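Local coordinates for protein CarG (Serratia, PDB 4O7J) that contributes to intrinsic resistance to carbapenem antibiotics and is a structural homologue of lysozyme inhibitors, at residues Y89-R95 with V107-R113; N37-F42 with F62-Y67; L1-L6 with R81-I85. The contacts are given in a common frame with arbitrary orientation. Numbering follows the deposited sequence.

Overall arrangement
The three contacts tie together two antiparallel sheets and the chain's beginning. Contact 1 is a hairpin, strands 88-96 and 107-116, in the middle of a four-stranded sheet. Contact 3 lays the N-terminal residues obliquely across strand 78-85, an outermost strand of that sheet; its centre is about 11 Å from that of contact 1. Contact 2 belongs to the other sheet, its centre about 13 Å from the centre of contact 1 and about 16 Å from that of contact 3. Along the chain, contact 2 is nested within the loop closed by contact 3, and contact 1 follows. Trp64 packs on Leu91 and Tyr112, Leu40 on Leu91 and Leu6, Phe42 on Leu82, so both sheets and the N-terminal segment share an apolar interior.

Contact 1: residues Y89-R95 with V107-R113; sequences YYLVTAR and VSLTIYR
Segments 89-95 and 107-113, both strand throughout, run antiparallel at 161°, axes 4.6 Å apart. Three hydrogen-bonded pairs fix the register, each containing one of the most covered residues. Tyr112 faces Leu91 (Tyr112 N to Leu91 O 2.7 Å, Leu91 N to Tyr112 O 3.1 Å); its broad ring, rotamer m, meets Trp64 of the other sheet edge-to-face and puts CE2 3.7 Å from Thr93 OG1, a hydroxyl hydrogen-bonded to Asn80. Thr93, beta-branched and suited to extended backbone, pairs with Thr110 (Thr93 N to Thr110 O 2.8 Å). Strands 88-96 and 107-116 are the arms of a beta hairpin within a four-stranded antiparallel sheet. At the C-terminal end of 89-95, exposed Arg95 pairs with buried Ser108 (Arg95 N to Ser108 O 2.9 Å); its long t, t, p chain suits the surface, with CB 4.0 Å from Ser108 OG. Water joins Thr93 O, Ser108 OG and Thr110 OG1. On the face of Val92, Ala94, Leu109 and Ile111, which helix 152-155 covers, Val92 CG1 lies 3.6 Å from Ile111 CD1.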
loop_
_atom_site.group_PDB
_atom_site.type_symbol
_atom_site.label_atom_id
_atom_site.label_comp_id
_atom_site.label_asym_id
_atom_site.label_seq_id
_atom_site.Cartn_x
_atom_site.Cartn_y
_atom_site.Cartn_z
ATOM N N TYR A 89 0.004 13.604 15.382
ATOM C CA TYR A 89 0.414 13.714 13.997
ATOM C C TYR A 89 -0.673 14.168 13.062
ATOM O O TYR A 89 -1.850 13.867 13.291
ATOM C CB TYR A 89 0.908 12.360 13.499
ATOM C CG TYR A 89 2.263 11.947 14.086
ATOM C CD1 TYR A 89 2.356 11.306 15.307
ATOM C CD2 TYR A 89 3.404 12.151 13.399
ATOM C CE1 TYR A 89 3.617 10.924 15.843
ATOM C CE2 TYR A 89 4.641 11.779 13.899
ATOM C CZ TYR A 89 4.735 11.158 15.140
ATOM O OH TYR A 89 6.005 10.803 15.546
ATOM N N TYR A 90 -0.259 14.889 12.015
ATOM C CA TYR A 90 -1.172 15.462 11.017
ATOM C C TYR A 90 -0.603 15.226 9.653
ATOM O O TYR A 90 0.606 15.382 9.428
ATOM C CB TYR A 90 -1.315 16.932 11.204
ATOM C CG TYR A 90 -1.751 17.302 12.580
ATOM C CD1 TYR A 90 -3.112 17.300 12.933
ATOM C CD2 TYR A 90 -0.822 17.546 13.575
ATOM C CE1 TYR A 90 -3.500 17.612 14.205
ATOM C CE2 TYR A 90 -1.234 17.877 14.852
ATOM C CZ TYR A 90 -2.552 17.886 15.144
ATOM O OH TYR A 90 -3.017 18.162 16.423
ATOM N N LEU A 91 -1.414 14.675 8.817
ATOM C CA LEU A 91 -1.066 14.491 7.422
ATOM C C LEU A 91 -1.624 15.663 6.619
ATOM O O LEU A 91 -2.815 15.954 6.727
ATOM C CB LEU A 91 -1.643 13.187 6.946
ATOM C CG LEU A 91 -1.292 12.861 5.485
ATOM C CD1 LEU A 91 0.216 12.729 5.213
ATOM C CD2 LEU A 91 -2.018 11.583 5.128
ATOM N N VAL A 92 -0.808 16.294 5.814
ATOM C CA VAL A 92 -1.162 17.484 5.076
ATOM C C VAL A 92 -0.925 17.290 3.598
ATOM O O VAL A 92 0.207 17.039 3.153
ATOM C CB VAL A 92 -0.412 18.699 5.569
ATOM C CG1 VAL A 92 -0.967 19.954 4.852
ATOM C CG2 VAL A 92 -0.601 18.827 7.084
ATOM N N THR A 93 -2.022 17.342 2.846
ATOM C CA THR A 93 -1.979 17.192 1.397
ATOM C C THR A 93 -1.930 18.584 0.804
ATOM O O THR A 93 -2.831 19.397 1.067
ATOM C CB THR A 93 -3.161 16.369 0.825
ATOM O OG1 THR A 93 -3.118 15.047 1.367
ATOM C CG2 THR A 93 -3.090 16.255 -0.708
ATOM N N ALA A 94 -0.896 18.865 0.005
ATOM C CA ALA A 94 -0.864 20.109 -0.782
ATOM C C ALA A 94 -1.290 19.785 -2.206
ATOM O O ALA A 94 -0.706 18.856 -2.867
ATOM C CB ALA A 94 0.513 20.645 -0.784
ATOM N N ARG A 95 -2.232 20.539 -2.772
ATOM C CA ARG A 95 -2.677 20.262 -4.119
ATOM C C ARG A 95 -2.828 21.593 -4.875
ATOM O O ARG A 95 -3.445 22.500 -4.352
ATOM C CB ARG A 95 -4.047 19.526 -4.088
ATOM C CG ARG A 95 -4.577 19.147 -5.474
ATOM C CD ARG A 95 -5.762 18.192 -5.472
ATOM N NE ARG A 95 -6.926 18.891 -4.947
ATOM C CZ ARG A 95 -7.721 19.725 -5.642
ATOM N NH1 ARG A 95 -7.556 19.962 -6.940
ATOM N NH2 ARG A 95 -8.714 20.326 -5.010
ATOM N N VAL A 107 -2.814 26.868 -4.307
ATOM C CA VAL A 107 -2.533 25.582 -3.737
ATOM C C VAL A 107 -3.422 25.494 -2.516
ATOM O O VAL A 107 -3.456 26.465 -1.717
ATOM C CB VAL A 107 -1.028 25.383 -3.315
ATOM C CG1 VAL A 107 -0.877 24.046 -2.598
ATOM C CG2 VAL A 107 -0.068 25.497 -4.467
ATOM N N SER A 108 -4.127 24.372 -2.330
ATOM C CA SER A 108 -4.851 24.068 -1.116
ATOM C C SER A 108 -4.079 23.148 -0.207
ATOM O O SER A 108 -3.317 22.288 -0.693
ATOM C CB SER A 108 -6.215 23.412 -1.366
ATOM O OG SER A 108 -6.133 22.209 -2.027
ATOM N N LEU A 109 -4.336 23.292 1.104
ATOM C CA LEU A 109 -3.728 22.421 2.112
ATOM C C LEU A 109 -4.784 21.786 2.898
ATOM O O LEU A 109 -5.567 22.504 3.528
ATOM C CB LEU A 109 -2.781 23.201 3.005
ATOM C CG LEU A 109 -1.516 23.808 2.397
ATOM C CD1 LEU A 109 -1.018 24.947 3.274
ATOM C CD2 LEU A 109 -0.414 22.773 2.121
ATOM N N THR A 110 -4.892 20.442 2.758
ATOM C CA THR A 110 -5.919 19.642 3.439
ATOM C C THR A 110 -5.199 18.968 4.590
ATOM O O THR A 110 -4.185 18.288 4.402
ATOM C CB THR A 110 -6.588 18.618 2.553
ATOM O OG1 THR A 110 -7.042 19.296 1.409
ATOM C CG2 THR A 110 -7.724 17.918 3.269
ATOM N N ILE A 111 -5.672 19.256 5.792
ATOM C CA ILE A 111 -5.123 18.770 7.041
ATOM C C ILE A 111 -5.960 17.617 7.508
ATOM O O ILE A 111 -7.206 17.751 7.747
ATOM C CB ILE A 111 -5.207 19.883 8.134
ATOM C CG1 ILE A 111 -4.695 21.245 7.649
ATOM C CG2 ILE A 111 -4.573 19.410 9.429
ATOM C CD1 ILE A 111 -3.254 21.269 7.310
ATOM N N TYR A 112 -5.301 16.476 7.715
ATOM C CA TYR A 112 -5.982 15.295 8.238
ATOM C C TYR A 112 -5.462 14.969 9.617
ATOM O O TYR A 112 -4.263 15.096 9.889
ATOM C CB TYR A 112 -5.714 14.076 7.386
ATOM C CG TYR A 112 -6.240 14.117 5.989
ATOM C CD1 TYR A 112 -7.576 13.750 5.720
ATOM C CD2 TYR A 112 -5.486 14.608 4.963
ATOM C CE1 TYR A 112 -8.074 13.825 4.426
ATOM C CE2 TYR A 112 -5.964 14.693 3.677
ATOM C CZ TYR A 112 -7.265 14.301 3.416
ATOM O OH TYR A 112 -7.729 14.367 2.162
ATOM N N ARG A 113 -6.377 14.547 10.489
ATOM C CA ARG A 113 -5.989 14.101 11.797
ATOM C C ARG A 113 -6.347 12.619 11.904
ATOM O O ARG A 113 -7.254 12.090 11.192
ATOM C CB ARG A 113 -6.724 14.956 12.864
ATOM C CG ARG A 113 -8.183 14.596 12.905
ATOM C CD ARG A 113 -8.995 15.284 13.967
ATOM N NE ARG A 113 -10.260 14.556 14.082
ATOM C CZ ARG A 113 -11.270 14.645 13.220
ATOM N NH1 ARG A 113 -11.220 15.482 12.164
ATOM N NH2 ARG A 113 -12.361 13.899 13.448
HETATM O O HOH W 1 -5.282 19.976 -0.603
#

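Contact 2: residues N37-F42 with F62-Y67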
loop_
_atom_site.group_PDB
_atom_site.type_symbol
_atom_site.label_atom_id
_atom_site.label_comp_id
_atom_site.label_asym_id
_atom_site.label_seq_id
_atom_site.Cartn_x
_atom_site.Cartn_y
_atom_site.Cartn_z
ATOM N N ASN A 37 7.668 8.480 -8.180
ATOM C CA ASN A 37 6.557 8.942 -7.428
ATOM C C ASN A 37 6.714 8.490 -6.000
ATOM O O ASN A 37 6.702 7.338 -5.736
ATOM C CB ASN A 37 5.312 8.344 -7.999
ATOM C CG ASN A 37 4.214 9.301 -7.999
ATOM O OD1 ASN A 37 3.847 9.858 -9.020
ATOM N ND2 ASN A 37 3.766 9.592 -6.850
ATOM N N LEU A 38 6.887 9.434 -5.101
ATOM C CA LEU A 38 7.031 9.106 -3.688
ATOM C C LEU A 38 5.669 8.878 -3.075
ATOM O O LEU A 38 4.683 9.553 -3.400
ATOM C CB LEU A 38 7.717 10.246 -2.967
ATOM C CG LEU A 38 9.169 10.534 -3.310
ATOM C CD1 LEU A 38 9.655 11.599 -2.352
ATOM C CD2 LEU A 38 9.996 9.286 -3.195
ATOM N N GLY A 39 5.616 7.900 -2.195
ATOM C CA GLY A 39 4.408 7.487 -1.545
ATOM C C GLY A 39 4.560 7.141 -0.076
ATOM O O GLY A 39 5.613 6.596 0.336
ATOM N N LEU A 40 3.552 7.506 0.717
ATOM C CA LEU A 40 3.515 7.133 2.136
ATOM C C LEU A 40 2.419 6.052 2.357
ATOM O O LEU A 40 1.261 6.237 1.931
ATOM C CB LEU A 40 3.095 8.333 2.954
ATOM C CG LEU A 40 4.046 9.501 2.841
ATOM C CD1 LEU A 40 3.483 10.701 3.604
ATOM C CD2 LEU A 40 5.403 9.154 3.421
ATOM N N THR A 41 2.769 5.017 3.078
ATOM C CA THR A 41 1.836 3.941 3.453
ATOM C C THR A 41 1.873 3.823 5.004
ATOM O O THR A 41 2.955 3.838 5.593
ATOM C CB THR A 41 2.222 2.614 2.740
ATOM O OG1 THR A 41 2.433 2.835 1.334
ATOM C CG2 THR A 41 1.048 1.576 2.890
ATOM N N PHE A 42 0.692 3.797 5.643
ATOM C CA PHE A 42 0.507 3.809 7.100
ATOM C C PHE A 42 -0.033 2.493 7.606
ATOM O O PHE A 42 -1.007 1.986 7.125
ATOM C CB PHE A 42 -0.412 4.925 7.534
ATOM C CG PHE A 42 0.100 6.328 7.204
ATOM C CD1 PHE A 42 -0.208 6.887 5.983
ATOM C CD2 PHE A 42 0.839 7.030 8.110
ATOM C CE1 PHE A 42 0.270 8.112 5.617
ATOM C CE2 PHE A 42 1.308 8.296 7.792
ATOM C CZ PHE A 42 1.055 8.810 6.524
ATOM N N PHE A 62 -4.399 2.622 -0.870
ATOM C CA PHE A 62 -3.844 2.538 0.466
ATOM C C PHE A 62 -2.437 3.147 0.605
ATOM O O PHE A 62 -1.870 3.072 1.685
ATOM C CB PHE A 62 -3.810 1.071 0.957
ATOM C CG PHE A 62 -5.204 0.561 1.311
ATOM C CD1 PHE A 62 -6.072 0.211 0.308
ATOM C CD2 PHE A 62 -5.623 0.547 2.593
ATOM C CE1 PHE A 62 -7.337 -0.283 0.602
ATOM C CE2 PHE A 62 -6.903 0.097 2.916
ATOM C CZ PHE A 62 -7.760 -0.284 1.912
ATOM N N THR A 63 -1.922 3.675 -0.498
ATOM C CA THR A 63 -0.691 4.525 -0.468
ATOM C C THR A 63 -1.018 5.935 -0.970
ATOM O O THR A 63 -1.629 6.093 -2.045
ATOM C CB THR A 63 0.401 3.817 -1.297
ATOM O OG1 THR A 63 0.603 2.534 -0.746
ATOM C CG2 THR A 63 1.674 4.582 -1.328
ATOM N N TRP A 64 -0.537 6.942 -0.234
ATOM C CA TRP A 64 -0.616 8.331 -0.582
ATOM C C TRP A 64 0.552 8.738 -1.476
ATOM O O TRP A 64 1.681 8.777 -1.025
ATOM C CB TRP A 64 -0.607 9.246 0.668
ATOM C CG TRP A 64 -1.694 9.006 1.645
ATOM C CD1 TRP A 64 -1.777 7.967 2.519
ATOM C CD2 TRP A 64 -2.825 9.834 1.897
ATOM N NE1 TRP A 64 -2.912 8.048 3.253
ATOM C CE2 TRP A 64 -3.609 9.175 2.877
ATOM C CE3 TRP A 64 -3.275 11.077 1.372
ATOM C CZ2 TRP A 64 -4.753 9.763 3.447
ATOM C CZ3 TRP A 64 -4.494 11.594 1.858
ATOM C CH2 TRP A 64 -5.203 10.957 2.898
ATOM N N PHE A 65 0.265 9.046 -2.750
ATOM C CA PHE A 65 1.292 9.366 -3.690
ATOM C C PHE A 65 1.314 10.862 -4.012
ATOM O O PHE A 65 0.243 11.538 -4.079
ATOM C CB PHE A 65 1.091 8.581 -4.997
ATOM C CG PHE A 65 1.495 7.140 -4.924
ATOM C CD1 PHE A 65 2.809 6.758 -4.910
ATOM C CD2 PHE A 65 0.517 6.175 -4.903
ATOM C CE1 PHE A 65 3.171 5.440 -4.909
ATOM C CE2 PHE A 65 0.866 4.826 -4.845
ATOM C CZ PHE A 65 2.188 4.475 -4.865
ATOM N N ASP A 66 2.494 11.344 -4.279
ATOM C CA ASP A 66 2.652 12.625 -4.945
ATOM C C ASP A 66 2.324 12.486 -6.431
ATOM O O ASP A 66 2.269 11.349 -6.956
ATOM C CB ASP A 66 4.002 13.279 -4.630
ATOM C CG ASP A 66 5.150 12.759 -5.488
ATOM O OD1 ASP A 66 4.959 12.324 -6.643
ATOM O OD2 ASP A 66 6.284 12.748 -4.956
ATOM N N TYR A 67 1.996 13.570 -7.088
ATOM C CA TYR A 67 1.578 13.493 -8.453
ATOM C C TYR A 67 2.166 14.610 -9.242
ATOM O O TYR A 67 2.240 15.693 -8.768
ATOM C CB TYR A 67 0.070 13.522 -8.552
ATOM C CG TYR A 67 -0.618 12.265 -8.039
ATOM C CD1 TYR A 67 -0.649 11.096 -8.784
ATOM C CD2 TYR A 67 -1.239 12.246 -6.830
ATOM C CE1 TYR A 67 -1.295 9.966 -8.314
ATOM C CE2 TYR A 67 -1.866 11.137 -6.350
ATOM C CZ TYR A 67 -1.907 10.004 -7.097
ATOM O OH TYR A 67 -2.549 8.927 -6.589
HETATM O O HOH W 2 -1.782 3.990 4.257
#
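The two segments run antiparallel, their end-to-end directions 151° apart. Leu40 and Trp64 form a hydrogen-bonded pair, Leu40 N to Trp64 O and Trp64 N to Leu40 O both 2.9 Å, and Asp66 N reaches Leu38 O at 3.0 Å. Between these bonds Gly39 and Phe65 make a non-hydrogen-bonded pair with CA atoms only 4.2 Å apart. Glycine suits this spot: a CB on Gly39 would lie 2.8 Å from Phe65 CE1 and 2.9 Å from Thr63 CG2. Beyond Trp64 direct backbone pairing gives way to a water that accepts from Phe42 N (2.8 Å) and lies 2.7 Å from Phe62 O. The short strand 64-65 is one of the strands of a branched or curled antiparallel sheet, in which 37-45 also pairs with 22-29 and 51-53. Polar side chains secure the two ends. Thr41 OG1 and Thr63 OG1 share a hydrogen bond of 2.8 Å, while Asn37 ND2 donates to Asp66 O at a very short 2.3 Å and Leu38 N bonds weakly to Asp66 OD2 (3.4 Å). On the face of Leu40 and Trp64 the large apolar groups turn inward: Phe42 CE1 lies 3.7 Å from Trp64 CD1, and the Trp64 indole meets Tyr112 of the other sheet edge-to-face. Phe62, in the loop before the strand, and Phe65 meet Phe65 and Phe62 of the second subunit respectively, and Phe62 meets Phe29 of that subunit edge-to-face.

Contact 3: residues L1-L6 with R81-I85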
loop_
_atom_site.group_PDB
_atom_site.type_symbol
_atom_site.label_atom_id
_atom_site.label_comp_id
_atom_site.label_asym_id
_atom_site.label_seq_id
_atom_site.Cartn_x
_atom_site.Cartn_y
_atom_site.Cartn_z
ATOM N N LEU A 1 7.152 25.541 10.729
ATOM C CA LEU A 1 7.096 24.169 11.276
ATOM C C LEU A 1 7.957 23.270 10.440
ATOM O O LEU A 1 7.680 23.018 9.268
ATOM C CB LEU A 1 5.668 23.588 11.263
ATOM C CG LEU A 1 4.798 23.672 12.492
ATOM C CD1 LEU A 1 3.549 22.827 12.315
ATOM C CD2 LEU A 1 5.535 23.272 13.757
ATOM N N THR A 2 8.970 22.720 11.065
ATOM C CA THR A 2 9.758 21.691 10.423
ATOM C C THR A 2 8.851 20.416 10.320
ATOM O O THR A 2 8.089 20.132 11.230
ATOM C CB THR A 2 11.046 21.459 11.237
ATOM O OG1 THR A 2 11.890 22.618 11.082
ATOM C CG2 THR A 2 11.776 20.213 10.749
ATOM N N PRO A 3 8.868 19.723 9.173
ATOM C CA PRO A 3 8.085 18.488 9.079
ATOM C C PRO A 3 8.766 17.302 9.760
ATOM O O PRO A 3 9.936 17.388 10.148
ATOM C CB PRO A 3 8.042 18.208 7.593
ATOM C CG PRO A 3 9.221 18.926 7.024
ATOM C CD PRO A 3 9.446 20.119 7.886
ATOM N N VAL A 4 8.053 16.176 9.861
ATOM C CA VAL A 4 8.603 14.998 10.456
ATOM C C VAL A 4 9.722 14.474 9.543
ATOM O O VAL A 4 9.554 14.428 8.338
ATOM C CB VAL A 4 7.514 13.926 10.680
ATOM C CG1 VAL A 4 8.190 12.628 11.084
ATOM C CG2 VAL A 4 6.527 14.428 11.732
ATOM N N THR A 5 10.886 14.160 10.115
ATOM C CA THR A 5 11.999 13.611 9.318
ATOM C C THR A 5 11.695 12.183 9.060
ATOM O O THR A 5 11.578 11.417 10.019
ATOM C CB THR A 5 13.320 13.661 10.129
ATOM O OG1 THR A 5 13.552 14.999 10.520
ATOM C CG2 THR A 5 14.515 13.190 9.331
ATOM N N LEU A 6 11.410 11.820 7.815
ATOM C CA LEU A 6 11.227 10.373 7.493
ATOM C C LEU A 6 12.513 9.896 6.794
ATOM O O LEU A 6 13.024 10.597 5.948
ATOM C CB LEU A 6 10.028 10.120 6.595
ATOM C CG LEU A 6 8.682 10.536 7.205
ATOM C CD1 LEU A 6 7.522 10.462 6.224
ATOM C CD2 LEU A 6 8.359 9.665 8.423
ATOM N N ARG A 81 2.622 15.409 3.285
ATOM C CA ARG A 81 3.689 15.547 4.229
ATOM C C ARG A 81 3.167 15.388 5.649
ATOM O O ARG A 81 2.110 15.881 5.973
ATOM C CB ARG A 81 4.457 16.884 3.990
ATOM C CG ARG A 81 5.729 17.050 4.803
ATOM C CD ARG A 81 6.621 18.211 4.329
ATOM N NE ARG A 81 7.035 18.093 2.946
ATOM C CZ ARG A 81 7.712 19.037 2.276
ATOM N NH1 ARG A 81 8.039 20.173 2.863
ATOM N NH2 ARG A 81 8.007 18.835 1.006
ATOM N N LEU A 82 3.944 14.676 6.475
ATOM C CA LEU A 82 3.636 14.498 7.866
ATOM C C LEU A 82 4.228 15.532 8.775
ATOM O O LEU A 82 5.436 15.880 8.663
ATOM C CB LEU A 82 4.066 13.086 8.262
ATOM C CG LEU A 82 3.384 12.274 9.317
ATOM C CD1 LEU A 82 1.902 12.050 9.097
ATOM C CD2 LEU A 82 4.202 10.990 9.470
ATOM N N PHE A 83 3.388 16.056 9.664
ATOM C CA PHE A 83 3.777 17.003 10.700
ATOM C C PHE A 83 3.371 16.458 12.057
ATOM O O PHE A 83 2.485 15.629 12.167
ATOM C CB PHE A 83 3.066 18.323 10.470
ATOM C CG PHE A 83 3.527 19.030 9.255
ATOM C CD1 PHE A 83 2.991 18.722 8.028
ATOM C CD2 PHE A 83 4.578 20.009 9.325
ATOM C CE1 PHE A 83 3.439 19.357 6.876
ATOM C CE2 PHE A 83 4.991 20.649 8.197
ATOM C CZ PHE A 83 4.440 20.308 6.953
ATOM N N LYS A 84 3.944 16.999 13.085
ATOM C CA LYS A 84 3.636 16.592 14.406
ATOM C C LYS A 84 3.560 17.824 15.348
ATOM O O LYS A 84 4.389 18.674 15.276
ATOM C CB LYS A 84 4.649 15.602 14.907
ATOM C CG LYS A 84 4.368 15.146 16.305
ATOM C CD LYS A 84 5.347 14.124 16.773
ATOM C CE LYS A 84 6.749 14.583 16.547
ATOM N NZ LYS A 84 7.701 13.437 16.484
ATOM N N ILE A 85 2.530 17.875 16.177
ATOM C CA ILE A 85 2.418 18.891 17.235
ATOM C C ILE A 85 2.168 18.209 18.548
ATOM O O ILE A 85 1.220 17.546 18.719
ATOM C CB ILE A 85 1.248 19.881 17.055
ATOM C CG1 ILE A 85 1.281 20.575 15.713
ATOM C CG2 ILE A 85 1.176 20.865 18.219
ATOM C CD1 ILE A 85 2.383 21.543 15.534
HETATM O O HOH W 3 6.626 18.167 12.423
HETATM O O HOH W 4 7.098 14.528 6.860
#
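Leu1 opens the segment with its side chain directed toward segment 81-85 of strand 78-85. Its chi1 of -96° lies between wells, with chi2 in t, and places CD1 3.7 Å from CD1 of Ile85, whose own m, m conformation brings that methyl in; helix 152-155 touches both residues. Phe83, in the m rotamer, turns its ring to the N-terminal residues: Pro3 CB lies over one face, 4.0 Å from Phe83 CE2, and Leu1 CB is 4.2 Å from Phe83 CD2. The rigid proline ring also rests on the aliphatic part of Arg81, Pro3 CB to Arg81 CD 3.6 Å. Val4, with chi1 in t, has the largest covered area here. Its compact branched side chain meets Leu82 (Val4 CB to Leu82 CB 4.3 Å) and Lys84 (Val4 CG2 to Lys84 CB 3.9 Å), while Lys84 NZ bonds to Tyr89 OH. Leu82, with chi1 of -149° between wells and chi2 in p, also touches Leu6, CD2 to CD2 4.5 Å. One direct backbone hydrogen bond, Val4 N to Leu82 O at 2.9 Å, joins the two segments. One water links Thr2 O with Lys84 N, another Val4 O with Leu82 O. This is an irregular N-terminal segment that crosses the edge strand of a four-stranded antiparallel sheet obliquely, joined by one backbone hydrogen bond, two water bridges and side-chain packing.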